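Local coordinates for putative glycoside hydrolase (Parabacteroides distasonis ATCC 8503, PDB 3GYC), which probably hydrolyses glycosidic bonds in a carbohydrate whose identity is not established, at residues 60-65 and 71-76; 160-163 and 167-170; 278-283 and 324-329. All blocks are in the same frame, centred on the assembly; numbering follows the deposited sequence.

Contact 1 of 3, residues 60-65 and 71-76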
ATOM      1  N   PRO A  60      12.667   4.059  -6.491  1.00 11.42           N
ATOM      2  CA  PRO A  60      13.488   5.305  -6.452  1.00 11.34           C
ATOM      3  C   PRO A  60      14.978   5.033  -6.372  1.00 11.23           C
ATOM      4  O   PRO A  60      15.788   5.738  -6.970  1.00 12.11           O
ATOM      5  CB  PRO A  60      13.039   5.981  -5.157  1.00 12.59           C
ATOM      6  CG  PRO A  60      12.540   4.864  -4.286  1.00 11.93           C
ATOM      7  CD  PRO A  60      12.093   3.716  -5.188  1.00 11.64           C
ATOM      8  N   HIS A  61      15.335   4.021  -5.603  1.00 12.02           N
ATOM      9  CA  HIS A  61      16.718   3.584  -5.473  1.00 11.45           C
ATOM     10  C   HIS A  61      17.370   3.195  -6.811  1.00 11.10           C
ATOM     11  O   HIS A  61      18.548   3.519  -7.057  1.00 12.77           O
ATOM     12  CB  HIS A  61      16.826   2.463  -4.416  1.00 11.81           C
ATOM     13  CG  HIS A  61      16.078   1.214  -4.743  1.00 10.32           C
ATOM     14  ND1 HIS A  61      14.709   1.184  -4.949  1.00 10.39           N
ATOM     15  CD2 HIS A  61      16.494  -0.073  -4.806  1.00 10.02           C
ATOM     16  CE1 HIS A  61      14.341  -0.062  -5.177  1.00  8.90           C
ATOM     17  NE2 HIS A  61      15.397  -0.844  -5.088  1.00 10.17           N
ATOM     18  N   LEU A  62      16.625   2.532  -7.674  1.00 10.73           N
ATOM     19  CA  LEU A  62      17.102   2.137  -8.981  1.00 10.13           C
ATOM     20  C   LEU A  62      17.149   3.344  -9.914  1.00 11.49           C
ATOM     21  O   LEU A  62      18.141   3.545 -10.638  1.00 11.56           O
ATOM     22  CB  LEU A  62      16.242   1.011  -9.562  1.00  9.05           C
ATOM     23  CG  LEU A  62      16.171  -0.288  -8.739  1.00  8.52           C
ATOM     24  CD1 LEU A  62      15.443  -1.378  -9.521  1.00  6.82           C
ATOM     25  CD2 LEU A  62      17.583  -0.752  -8.277  1.00  8.00           C
ATOM     26  N   ILE A  63      16.099   4.178  -9.893  1.00 12.85           N
ATOM     27  CA  ILE A  63      16.082   5.351 -10.753  1.00 13.23           C
ATOM     28  C   ILE A  63      17.226   6.308 -10.389  1.00 15.26           C
ATOM     29  O   ILE A  63      17.827   6.886 -11.290  1.00 15.57           O
ATOM     30  CB  ILE A  63      14.734   6.109 -10.712  1.00 14.51           C
ATOM     31  CG1 ILE A  63      13.658   5.289 -11.434  1.00 13.47           C
ATOM     32  CG2 ILE A  63      14.910   7.518 -11.328  1.00 14.28           C
ATOM     33  CD1 ILE A  63      12.266   5.890 -11.448  1.00 12.58           C
ATOM     34  N   ALA A  64      17.565   6.421  -9.099  1.00 15.12           N
ATOM     35  CA  ALA A  64      18.607   7.334  -8.659  1.00 16.15           C
ATOM     36  C   ALA A  64      19.993   6.818  -9.011  1.00 18.11           C
ATOM     37  O   ALA A  64      20.929   7.614  -9.177  1.00 17.91           O
ATOM     38  CB  ALA A  64      18.488   7.642  -7.151  1.00 14.65           C
ATOM     39  N   GLU A  65      20.144   5.507  -9.138  1.00 18.99           N
ATOM     40  CA  GLU A  65      21.438   4.928  -9.506  1.00 19.81           C
ATOM     41  C   GLU A  65      21.630   4.969 -11.007  1.00 18.73           C
ATOM     42  O   GLU A  65      22.615   5.490 -11.474  1.00 17.77           O
ATOM     43  CB  GLU A  65      21.559   3.480  -9.043  1.00 21.57           C
ATOM     44  CG  GLU A  65      21.726   3.314  -7.558  1.00 23.80           C
ATOM     45  CD  GLU A  65      23.171   3.211  -7.098  1.00 26.55           C
ATOM     46  OE1 GLU A  65      24.085   3.024  -7.936  1.00 28.67           O
ATOM     47  OE2 GLU A  65      23.391   3.280  -5.866  1.00 28.24           O
ATOM     48  N   TRP A  71      17.768  -3.795 -14.786  1.00 10.80           N
ATOM     49  CA  TRP A  71      18.148  -4.388 -13.500  1.00 10.36           C
ATOM     50  C   TRP A  71      17.671  -5.811 -13.291  1.00 11.91           C
ATOM     51  O   TRP A  71      16.518  -6.096 -13.570  1.00 13.41           O
ATOM     52  CB  TRP A  71      17.548  -3.590 -12.362  1.00 10.20           C
ATOM     53  CG  TRP A  71      17.973  -2.147 -12.311  1.00 10.71           C
ATOM     54  CD1 TRP A  71      17.373  -1.088 -12.939  1.00 10.05           C
ATOM     55  CD2 TRP A  71      19.084  -1.610 -11.577  1.00 11.25           C
ATOM     56  NE1 TRP A  71      18.036   0.083 -12.621  1.00  9.98           N
ATOM     57  CE2 TRP A  71      19.084  -0.209 -11.786  1.00 11.54           C
ATOM     58  CE3 TRP A  71      20.080  -2.180 -10.752  1.00 11.59           C
ATOM     59  CZ2 TRP A  71      20.051   0.644 -11.202  1.00 10.83           C
ATOM     60  CZ3 TRP A  71      21.016  -1.345 -10.172  1.00 11.74           C
ATOM     61  CH2 TRP A  71      20.999   0.051 -10.406  1.00 12.23           C
ATOM     62  N   LEU A  72      18.552  -6.662 -12.752  1.00 11.70           N
ATOM     63  CA  LEU A  72      18.245  -8.029 -12.397  1.00 11.58           C
ATOM     64  C   LEU A  72      17.824  -8.074 -10.919  1.00 12.37           C
ATOM     65  O   LEU A  72      18.604  -7.705 -10.033  1.00 13.62           O
ATOM     66  CB  LEU A  72      19.463  -8.919 -12.636  1.00 12.92           C
ATOM     67  CG  LEU A  72      19.249 -10.433 -12.461  1.00 13.95           C
ATOM     68  CD1 LEU A  72      18.253 -11.007 -13.458  1.00 13.41           C
ATOM     69  CD2 LEU A  72      20.592 -11.156 -12.577  1.00 14.25           C
ATOM     70  N   LEU A  73      16.566  -8.444 -10.655  1.00 11.27           N
ATOM     71  CA  LEU A  73      16.025  -8.459  -9.298  1.00 10.48           C
ATOM     72  C   LEU A  73      15.932  -9.870  -8.750  1.00 11.00           C
ATOM     73  O   LEU A  73      15.623 -10.795  -9.504  1.00 11.71           O
ATOM     74  CB  LEU A  73      14.635  -7.820  -9.265  1.00  9.92           C
ATOM     75  CG  LEU A  73      14.480  -6.415  -9.849  1.00 10.86           C
ATOM     76  CD1 LEU A  73      13.066  -5.957  -9.728  1.00  8.57           C
ATOM     77  CD2 LEU A  73      15.463  -5.386  -9.254  1.00  7.30           C
ATOM     78  N   LYS A  74      16.234 -10.037  -7.459  1.00 12.45           N
ATOM     79  CA  LYS A  74      16.096 -11.332  -6.779  1.00 14.25           C
ATOM     80  C   LYS A  74      14.693 -11.404  -6.243  1.00 14.95           C
ATOM     81  O   LYS A  74      14.168 -10.396  -5.815  1.00 17.38           O
ATOM     82  CB  LYS A  74      17.083 -11.458  -5.629  1.00 15.56           C
ATOM     83  CG  LYS A  74      18.510 -11.317  -6.090  1.00 18.06           C
ATOM     84  CD  LYS A  74      19.549 -11.566  -4.984  1.00 18.80           C
ATOM     85  CE  LYS A  74      19.719 -10.410  -4.042  1.00 19.18           C
ATOM     86  NZ  LYS A  74      20.966 -10.628  -3.229  1.00 18.27           N
ATOM     87  N   GLU A  75      14.068 -12.574  -6.247  1.00 14.36           N
ATOM     88  CA  GLU A  75      12.675 -12.650  -5.782  1.00 15.87           C
ATOM     89  C   GLU A  75      12.553 -12.495  -4.260  1.00 14.63           C
ATOM     90  O   GLU A  75      13.475 -12.827  -3.496  1.00 13.12           O
ATOM     91  CB  GLU A  75      11.978 -13.960  -6.272  1.00 17.13           C
ATOM     92  CG  GLU A  75      12.421 -15.280  -5.598  1.00 16.75           C
ATOM     93  CD  GLU A  75      13.744 -15.871  -6.104  1.00 19.91           C
ATOM     94  OE1 GLU A  75      14.444 -15.254  -6.963  1.00 21.38           O
ATOM     95  OE2 GLU A  75      14.080 -16.993  -5.651  1.00 19.19           O
ATOM     96  N   VAL A  76      11.428 -11.933  -3.843  1.00 14.14           N
ATOM     97  CA  VAL A  76      11.100 -11.812  -2.429  1.00 15.91           C
ATOM     98  C   VAL A  76      10.517 -13.142  -1.928  1.00 14.78           C
ATOM     99  O   VAL A  76      10.774 -13.575  -0.797  1.00 15.25           O
ATOM    100  CB  VAL A  76      10.048 -10.711  -2.172  1.00 16.94           C
ATOM    101  CG1 VAL A  76      10.022 -10.385  -0.680  1.00 17.41           C
ATOM    102  CG2 VAL A  76      10.352  -9.444  -2.984  1.00 18.66           C
TER

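Contact 2 of 3, residues 160-163 and 167-170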
ATOM      1  N   ASN A 160       7.121   1.358   2.315  1.00 15.45           N
ATOM      2  CA  ASN A 160       6.089   0.415   2.699  1.00 15.08           C
ATOM      3  C   ASN A 160       6.362  -0.205   4.054  1.00 16.27           C
ATOM      4  O   ASN A 160       7.445  -0.746   4.273  1.00 15.57           O
ATOM      5  CB  ASN A 160       6.021  -0.725   1.695  1.00 16.09           C
ATOM      6  CG  ASN A 160       5.054  -1.818   2.118  1.00 17.58           C
ATOM      7  OD1 ASN A 160       3.821  -1.644   2.041  1.00 16.68           O
ATOM      8  ND2 ASN A 160       5.603  -2.966   2.551  1.00 16.12           N
ATOM      9  N   GLU A 161       5.370  -0.162   4.949  1.00 16.83           N
ATOM     10  CA  GLU A 161       5.443  -0.859   6.254  1.00 18.13           C
ATOM     11  C   GLU A 161       6.711  -0.602   7.026  1.00 17.27           C
ATOM     12  O   GLU A 161       7.393  -1.509   7.539  1.00 15.68           O
ATOM     13  CB  GLU A 161       5.172  -2.349   6.072  1.00 19.13           C
ATOM     14  CG  GLU A 161       3.752  -2.525   5.550  1.00 21.15           C
ATOM     15  CD  GLU A 161       3.349  -3.940   5.202  1.00 23.32           C
ATOM     16  OE1 GLU A 161       4.244  -4.807   5.011  1.00 24.92           O
ATOM     17  OE2 GLU A 161       2.106  -4.149   5.083  1.00 23.86           O
ATOM     18  N   TRP A 162       7.009   0.686   7.120  1.00 17.51           N
ATOM     19  CA  TRP A 162       8.137   1.151   7.910  1.00 16.25           C
ATOM     20  C   TRP A 162       7.987   0.723   9.379  1.00 16.43           C
ATOM     21  O   TRP A 162       6.903   0.832   9.949  1.00 16.54           O
ATOM     22  CB  TRP A 162       8.210   2.670   7.824  1.00 15.54           C
ATOM     23  CG  TRP A 162       9.381   3.315   8.575  1.00 15.21           C
ATOM     24  CD1 TRP A 162       9.357   3.867   9.813  1.00 15.13           C
ATOM     25  CD2 TRP A 162      10.722   3.476   8.090  1.00 14.50           C
ATOM     26  NE1 TRP A 162      10.600   4.359  10.141  1.00 15.00           N
ATOM     27  CE2 TRP A 162      11.456   4.128   9.100  1.00 14.00           C
ATOM     28  CE3 TRP A 162      11.373   3.123   6.901  1.00 12.92           C
ATOM     29  CZ2 TRP A 162      12.803   4.444   8.953  1.00 13.58           C
ATOM     30  CZ3 TRP A 162      12.709   3.424   6.758  1.00 13.39           C
ATOM     31  CH2 TRP A 162      13.419   4.073   7.786  1.00 13.78           C
ATOM     32  N   PRO A 163       9.084   0.276  10.017  1.00 16.65           N
ATOM     33  CA  PRO A 163      10.429   0.136   9.481  1.00 18.08           C
ATOM     34  C   PRO A 163      10.835  -1.327   9.310  1.00 18.93           C
ATOM     35  O   PRO A 163      11.945  -1.687   9.656  1.00 20.57           O
ATOM     36  CB  PRO A 163      11.274   0.807  10.566  1.00 17.19           C
ATOM     37  CG  PRO A 163      10.612   0.400  11.817  1.00 16.92           C
ATOM     38  CD  PRO A 163       9.123   0.288  11.491  1.00 17.40           C
ATOM     39  N   TRP A 167      11.806  -4.460   3.962  1.00 17.17           N
ATOM     40  CA  TRP A 167      11.710  -3.329   3.032  1.00 16.77           C
ATOM     41  C   TRP A 167      12.761  -2.253   3.308  1.00 17.05           C
ATOM     42  O   TRP A 167      13.226  -1.594   2.373  1.00 16.73           O
ATOM     43  CB  TRP A 167      10.292  -2.724   3.072  1.00 17.25           C
ATOM     44  CG  TRP A 167       9.252  -3.782   3.260  1.00 17.42           C
ATOM     45  CD1 TRP A 167       8.435  -3.916   4.318  1.00 19.01           C
ATOM     46  CD2 TRP A 167       8.999  -4.911   2.406  1.00 20.11           C
ATOM     47  NE1 TRP A 167       7.650  -5.029   4.178  1.00 20.51           N
ATOM     48  CE2 TRP A 167       7.988  -5.671   3.018  1.00 20.25           C
ATOM     49  CE3 TRP A 167       9.518  -5.343   1.170  1.00 19.20           C
ATOM     50  CZ2 TRP A 167       7.484  -6.838   2.448  1.00 20.98           C
ATOM     51  CZ3 TRP A 167       9.018  -6.515   0.612  1.00 20.03           C
ATOM     52  CH2 TRP A 167       8.005  -7.236   1.249  1.00 20.17           C
ATOM     53  N   ALA A 168      13.145  -2.093   4.577  1.00 16.99           N
ATOM     54  CA  ALA A 168      14.116  -1.059   4.981  1.00 16.17           C
ATOM     55  C   ALA A 168      15.332  -1.686   5.690  1.00 16.78           C
ATOM     56  O   ALA A 168      15.567  -1.439   6.888  1.00 14.89           O
ATOM     57  CB  ALA A 168      13.441  -0.025   5.869  1.00 13.91           C
ATOM     58  N   PRO A 169      16.105  -2.512   4.960  1.00 17.53           N
ATOM     59  CA  PRO A 169      17.321  -3.098   5.552  1.00 17.75           C
ATOM     60  C   PRO A 169      18.422  -2.058   5.796  1.00 18.30           C
ATOM     61  O   PRO A 169      19.330  -2.273   6.629  1.00 19.49           O
ATOM     62  CB  PRO A 169      17.758  -4.110   4.486  1.00 18.47           C
ATOM     63  CG  PRO A 169      17.174  -3.647   3.241  1.00 18.00           C
ATOM     64  CD  PRO A 169      15.884  -3.002   3.591  1.00 17.65           C
ATOM     65  N   PHE A 170      18.374  -0.972   5.033  1.00 17.76           N
ATOM     66  CA  PHE A 170      19.292   0.151   5.192  1.00 18.39           C
ATOM     67  C   PHE A 170      19.069   0.867   6.526  1.00 18.29           C
ATOM     68  O   PHE A 170      19.913   1.602   6.977  1.00 18.19           O
ATOM     69  CB  PHE A 170      19.145   1.153   4.032  1.00 17.70           C
ATOM     70  CG  PHE A 170      17.706   1.505   3.681  1.00 17.12           C
ATOM     71  CD1 PHE A 170      17.036   2.513   4.346  1.00 15.75           C
ATOM     72  CD2 PHE A 170      17.051   0.817   2.676  1.00 17.27           C
ATOM     73  CE1 PHE A 170      15.745   2.832   4.031  1.00 18.03           C
ATOM     74  CE2 PHE A 170      15.768   1.132   2.345  1.00 17.99           C
ATOM     75  CZ  PHE A 170      15.105   2.151   3.023  1.00 18.25           C
TER

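Contact 3 of 3, residues 278-283 and 324-329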
ATOM      1  N   TYR A 278     -17.552 -12.954  15.130  1.00 13.89           N
ATOM      2  CA  TYR A 278     -16.390 -12.670  15.980  1.00 13.79           C
ATOM      3  C   TYR A 278     -15.249 -12.044  15.183  1.00 13.41           C
ATOM      4  O   TYR A 278     -14.616 -11.078  15.634  1.00 12.58           O
ATOM      5  CB  TYR A 278     -15.873 -13.944  16.638  1.00 15.25           C
ATOM      6  CG  TYR A 278     -14.585 -13.763  17.411  1.00 16.13           C
ATOM      7  CD1 TYR A 278     -14.594 -13.230  18.686  1.00 16.49           C
ATOM      8  CD2 TYR A 278     -13.351 -14.131  16.858  1.00 17.31           C
ATOM      9  CE1 TYR A 278     -13.418 -13.055  19.403  1.00 16.77           C
ATOM     10  CE2 TYR A 278     -12.169 -13.953  17.572  1.00 17.17           C
ATOM     11  CZ  TYR A 278     -12.214 -13.428  18.845  1.00 16.51           C
ATOM     12  OH  TYR A 278     -11.064 -13.262  19.574  1.00 16.16           O
ATOM     13  N   TRP A 279     -14.997 -12.596  14.002  1.00 12.79           N
ATOM     14  CA  TRP A 279     -13.916 -12.085  13.141  1.00 12.02           C
ATOM     15  C   TRP A 279     -14.264 -10.728  12.605  1.00 13.10           C
ATOM     16  O   TRP A 279     -13.424  -9.831  12.596  1.00 12.23           O
ATOM     17  CB  TRP A 279     -13.620 -13.054  12.002  1.00 10.95           C
ATOM     18  CG  TRP A 279     -13.166 -14.404  12.516  1.00 10.51           C
ATOM     19  CD1 TRP A 279     -13.806 -15.613  12.363  1.00  9.88           C
ATOM     20  CD2 TRP A 279     -12.008 -14.667  13.308  1.00  9.74           C
ATOM     21  NE1 TRP A 279     -13.085 -16.608  12.966  1.00  9.96           N
ATOM     22  CE2 TRP A 279     -11.976 -16.055  13.553  1.00  8.98           C
ATOM     23  CE3 TRP A 279     -10.980 -13.869  13.812  1.00  9.00           C
ATOM     24  CZ2 TRP A 279     -10.974 -16.653  14.303  1.00  9.58           C
ATOM     25  CZ3 TRP A 279      -9.980 -14.473  14.551  1.00  9.55           C
ATOM     26  CH2 TRP A 279      -9.988 -15.845  14.795  1.00  9.65           C
ATOM     27  N   GLN A 280     -15.510 -10.591  12.164  1.00 14.57           N
ATOM     28  CA  GLN A 280     -16.012  -9.339  11.642  1.00 14.90           C
ATOM     29  C   GLN A 280     -15.921  -8.240  12.691  1.00 14.62           C
ATOM     30  O   GLN A 280     -15.561  -7.116  12.350  1.00 14.46           O
ATOM     31  CB  GLN A 280     -17.433  -9.492  11.104  1.00 15.43           C
ATOM     32  CG  GLN A 280     -17.510 -10.350   9.837  1.00 17.07           C
ATOM     33  CD  GLN A 280     -18.936 -10.724   9.487  1.00 18.23           C
ATOM     34  OE1 GLN A 280     -19.852  -9.999   9.817  1.00 20.95           O
ATOM     35  NE2 GLN A 280     -19.129 -11.846   8.805  1.00 18.64           N
ATOM     36  N   LYS A 281     -16.183  -8.567  13.960  1.00 14.42           N
ATOM     37  CA  LYS A 281     -16.126  -7.546  15.030  1.00 14.27           C
ATOM     38  C   LYS A 281     -14.680  -7.106  15.292  1.00 13.38           C
ATOM     39  O   LYS A 281     -14.436  -5.926  15.502  1.00 11.72           O
ATOM     40  CB  LYS A 281     -16.844  -7.987  16.322  1.00 12.51           C
ATOM     41  N   LEU A 282     -13.731  -8.039  15.284  1.00 13.97           N
ATOM     42  CA  LEU A 282     -12.312  -7.668  15.420  1.00 14.66           C
ATOM     43  C   LEU A 282     -11.907  -6.659  14.339  1.00 13.63           C
ATOM     44  O   LEU A 282     -11.274  -5.634  14.621  1.00 13.37           O
ATOM     45  CB  LEU A 282     -11.397  -8.905  15.329  1.00 14.44           C
ATOM     46  CG  LEU A 282     -11.484  -9.915  16.467  1.00 14.67           C
ATOM     47  CD1 LEU A 282     -10.515 -11.116  16.235  1.00 13.01           C
ATOM     48  CD2 LEU A 282     -11.193  -9.218  17.780  1.00 14.81           C
ATOM     49  N   LEU A 283     -12.300  -6.937  13.098  1.00 13.69           N
ATOM     50  CA  LEU A 283     -11.999  -6.038  11.961  1.00 13.32           C
ATOM     51  C   LEU A 283     -12.610  -4.625  12.128  1.00 14.85           C
ATOM     52  O   LEU A 283     -11.875  -3.620  12.132  1.00 14.97           O
ATOM     53  CB  LEU A 283     -12.512  -6.647  10.660  1.00 12.31           C
ATOM     54  CG  LEU A 283     -12.282  -5.823   9.377  1.00 12.43           C
ATOM     55  CD1 LEU A 283     -10.828  -5.418   9.279  1.00 10.05           C
ATOM     56  CD2 LEU A 283     -12.765  -6.673   8.205  1.00 12.89           C
ATOM     57  N   LYS A 324     -14.062 -12.015   0.084  1.00 12.82           N
ATOM     58  CA  LYS A 324     -14.760 -10.846  -0.479  1.00 12.76           C
ATOM     59  C   LYS A 324     -15.761 -10.280   0.544  1.00 14.19           C
ATOM     60  O   LYS A 324     -15.965  -9.076   0.636  1.00 13.23           O
ATOM     61  CB  LYS A 324     -15.433 -11.190  -1.818  1.00 13.68           C
ATOM     62  CG  LYS A 324     -14.482 -11.397  -2.993  1.00 15.17           C
ATOM     63  CD  LYS A 324     -15.097 -12.018  -4.255  1.00 15.36           C
ATOM     64  CE  LYS A 324     -16.259 -11.201  -4.803  1.00 16.62           C
ATOM     65  NZ  LYS A 324     -16.916 -11.815  -6.008  1.00 16.33           N
ATOM     66  N   ASP A 325     -16.422 -11.166   1.290  1.00 14.21           N
ATOM     67  CA  ASP A 325     -17.335 -10.736   2.328  1.00 14.81           C
ATOM     68  C   ASP A 325     -16.633  -9.836   3.350  1.00 13.16           C
ATOM     69  O   ASP A 325     -17.174  -8.801   3.753  1.00 10.01           O
ATOM     70  CB  ASP A 325     -17.946 -11.951   3.037  1.00 16.10           C
ATOM     71  CG  ASP A 325     -19.042 -12.653   2.210  1.00 18.21           C
ATOM     72  OD1 ASP A 325     -19.491 -12.092   1.195  1.00 19.97           O
ATOM     73  OD2 ASP A 325     -19.494 -13.755   2.608  1.00 17.63           O
ATOM     74  N   LEU A 326     -15.454 -10.258   3.802  1.00 11.91           N
ATOM     75  CA  LEU A 326     -14.674  -9.496   4.771  1.00 11.97           C
ATOM     76  C   LEU A 326     -14.175  -8.195   4.135  1.00 13.26           C
ATOM     77  O   LEU A 326     -14.120  -7.152   4.814  1.00 13.88           O
ATOM     78  CB  LEU A 326     -13.498 -10.323   5.338  1.00 12.91           C
ATOM     79  CG  LEU A 326     -13.812 -11.425   6.369  1.00 13.39           C
ATOM     80  CD1 LEU A 326     -12.651 -12.421   6.523  1.00 15.23           C
ATOM     81  CD2 LEU A 326     -14.201 -10.764   7.711  1.00 13.94           C
ATOM     82  N   CYS A 327     -13.827  -8.248   2.846  1.00 12.42           N
ATOM     83  CA  CYS A 327     -13.368  -7.031   2.160  1.00 13.32           C
ATOM     84  C   CYS A 327     -14.487  -6.026   1.985  1.00 12.82           C
ATOM     85  O   CYS A 327     -14.286  -4.845   2.190  1.00 10.72           O
ATOM     86  CB  CYS A 327     -12.750  -7.374   0.834  1.00 14.30           C
ATOM     87  SG  CYS A 327     -11.100  -8.128   1.169  1.00 19.62           S
ATOM     88  N   GLU A 328     -15.676  -6.510   1.653  1.00 13.46           N
ATOM     89  CA  GLU A 328     -16.819  -5.647   1.473  1.00 15.88           C
ATOM     90  C   GLU A 328     -17.126  -4.953   2.812  1.00 15.49           C
ATOM     91  O   GLU A 328     -17.321  -3.721   2.863  1.00 14.32           O
ATOM     92  CB  GLU A 328     -18.016  -6.479   0.990  1.00 18.52           C
ATOM     93  CG  GLU A 328     -19.289  -5.691   0.750  1.00 22.41           C
ATOM     94  CD  GLU A 328     -20.429  -6.542   0.255  1.00 25.04           C
ATOM     95  OE1 GLU A 328     -20.188  -7.594  -0.371  1.00 29.02           O
ATOM     96  OE2 GLU A 328     -21.594  -6.153   0.485  1.00 29.01           O
ATOM     97  N   LEU A 329     -17.157  -5.741   3.886  1.00 12.21           N
ATOM     98  CA  LEU A 329     -17.445  -5.196   5.206  1.00 12.78           C
ATOM     99  C   LEU A 329     -16.426  -4.125   5.591  1.00 11.95           C
ATOM    100  O   LEU A 329     -16.798  -3.016   6.011  1.00 10.55           O
ATOM    101  CB  LEU A 329     -17.483  -6.301   6.259  1.00 11.50           C
ATOM    102  CG  LEU A 329     -17.674  -5.834   7.693  1.00 12.28           C
ATOM    103  CD1 LEU A 329     -19.036  -5.171   7.857  1.00 11.81           C
ATOM    104  CD2 LEU A 329     -17.533  -6.996   8.673  1.00 12.90           C
TER

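Contact 1 of 3, residues 60-65 and 71-76
Leu-62 packs over one face of the Trp-71 indole, a contact that joins helix 60-65 to strand 71-73 in the region following strand 53-57 of a TIM barrel. Strand 71-73 pairs with 88-90 in a small antiparallel sheet added to the same region. The two side chains run past each other in opposite directions, which spreads the leucine over the length of the ring system. Its CD2 sits almost straight above the six-membered ring, 3.7 Å from the centroid and 9° off the normal, a CH-pi contact. At the five-membered end, Leu-62 CD1 lies 3.8 Å from Trp-71 CG, while Leu-62 CB comes within 3.7 Å of Trp-71 NE1. With Trp-71 CG anti to the carbonyl carbon (chi1 -60°) and the ring turned about perpendicular to its stem (chi2 89°), the indole presents its broad side to the helix.

Glu-65 comes from another direction: its CB meets the rim of the benzo ring near the ring plane, 3.7 Å from Trp-71 CH2. Its chain is bent at chi2, and its carboxylate forms a salt bridge with Lys-126. Lys-69 makes a cation-pi contact with the same indole, and NE1 has a weak hydrogen bond to Asn-66 O, both from the loop that joins the two segments. No hydrogen bond joins helix to strand; the grip is apolar. Further along, the leucine reaches a second strand residue, with Leu-62 CD1 4.0 Å from Leu-73 CD2.

Contact 2 of 3, residues 160-163 and 167-170
Asn-160 lays its amide nitrogen over the Trp-167 indole: ND2 sits 3.3 Å above the ring plane, displaced toward the five-membered rim, with the amide and ring planes 75° apart. The nearest ring atom is NE1, but Asn-160 ND2 and Trp-167 NE1 are both donors, and this is packing rather than a hydrogen bond. The backbone joins in, Asn-160 O lying 3.3 Å from Trp-167 CD1. Glu-161 runs alongside the same ring and brings OE1 to 3.5 Å from Trp-167 NE1, again without a hydrogen bond. Asn-160 ND2 does give a weak one to that oxygen, at 3.4 Å from Glu-161 OE1 and bent to 137°.

The next layer fixes both polar ends. Asn-160 OD1 accepts from Arg-55 NH2, and Glu-161 OE2 is hydrogen-bonded to His-234 ND1. An Asn-Glu pair just beyond the fourth strand of a TIM barrel, here 153-157, is the hallmark of clan A glycoside hydrolases, where the glutamate is the usual acid/base; Glu-161 is consistent with that role. Trp-115 meets Trp-167 edge-to-face and Trp-180 also packs on it; a 1,2-ethanediol, probably from the crystallisation liquor, lies about 3 Å from the Trp-167 side chain and may mark a pocket.

Trp-162 has CG anti to its own N (chi1 -178°) and brings its six-membered ring back to the start of helix 169-172. Its CZ3 meets the methyl CB of Ala-168, the N-cap residue, at 3.6 Å, and Phe-170 CE1 approaches the indole edge, 4.1 Å from Trp-162 CZ3. Pro-163, after a cis peptide, folds CB over one indole face. Farther out, Trp-162 NE1 is hydrogen-bonded to Ser-188 OG, while Trp-191 and Tyr-210 pack round the ring.

Contact 3 of 3, residues 278-283 and 324-329
Two neighbouring helices of the barrel's outer layer, 276-297 and 321-337, meet here through Gln-280 and Leu-283 on one and Leu-326 and Leu-329 on the other. The closest contact is made by a methyl: Leu-329 CD2 presses on the aliphatic stem of the glutamine, 3.5 Å from Gln-280 CB and 3.6 Å from Gln-280 CG. The two side chains cross at about a right angle, so the leucine meets the glutamine across its length. The glutamine chain, extended beyond CG, carries the amide past this methyl, and NE2 is hydrogen-bonded to Tyr-272 OH, which ties the polar end to helix 259-273 while the stem does the packing. Leu-326 CD2 comes obliquely to the same stem, 4.0 Å from Gln-280 CG.

In the alternating order of the TIM barrel, each helix leads into a parallel strand, 301-303 and 340-343 respectively. The helices therefore run in the same general direction, their local axes inclined by 35° and 10.7 Å apart at closest approach. Each contributes two residues three positions apart, just under one helical turn, on the facing side.

Deeper in, Leu-283 takes CG anti to its backbone N (chi1 180°) and reaches over to helix 321-337. Its CD2 lands 3.7 Å from Leu-326 O and 4.4 Å from Leu-326 CD2, touching backbone as well as side chain. These two leucines also pack on the segment after strand 231-232, Leu-283 on Ile-235 and Leu-326 on Met-237. Cys-327 and Glu-328 turn to Trp-362 of helix 360-371.

Contacts 1 and 2 are buried and adjoin, Val-76 of the first packing on Trp-167 of the second; contact 3 is partly buried and lies across the chain's centre from contact 1, with centres about 36 Å apart. No secondary-structure element is shared. Contacts 1 and 2 each tie together nearby pieces of a loop region beyond a barrel strand, whereas 278-283 and 324-329 join helices far apart in sequence. The chemistry follows place: aliphatic groups packed on an indole in contact 1, polar groups gathered against an aromatic at the probable active site in contact 2, and methyl-and-stem packing between helices in contact 3.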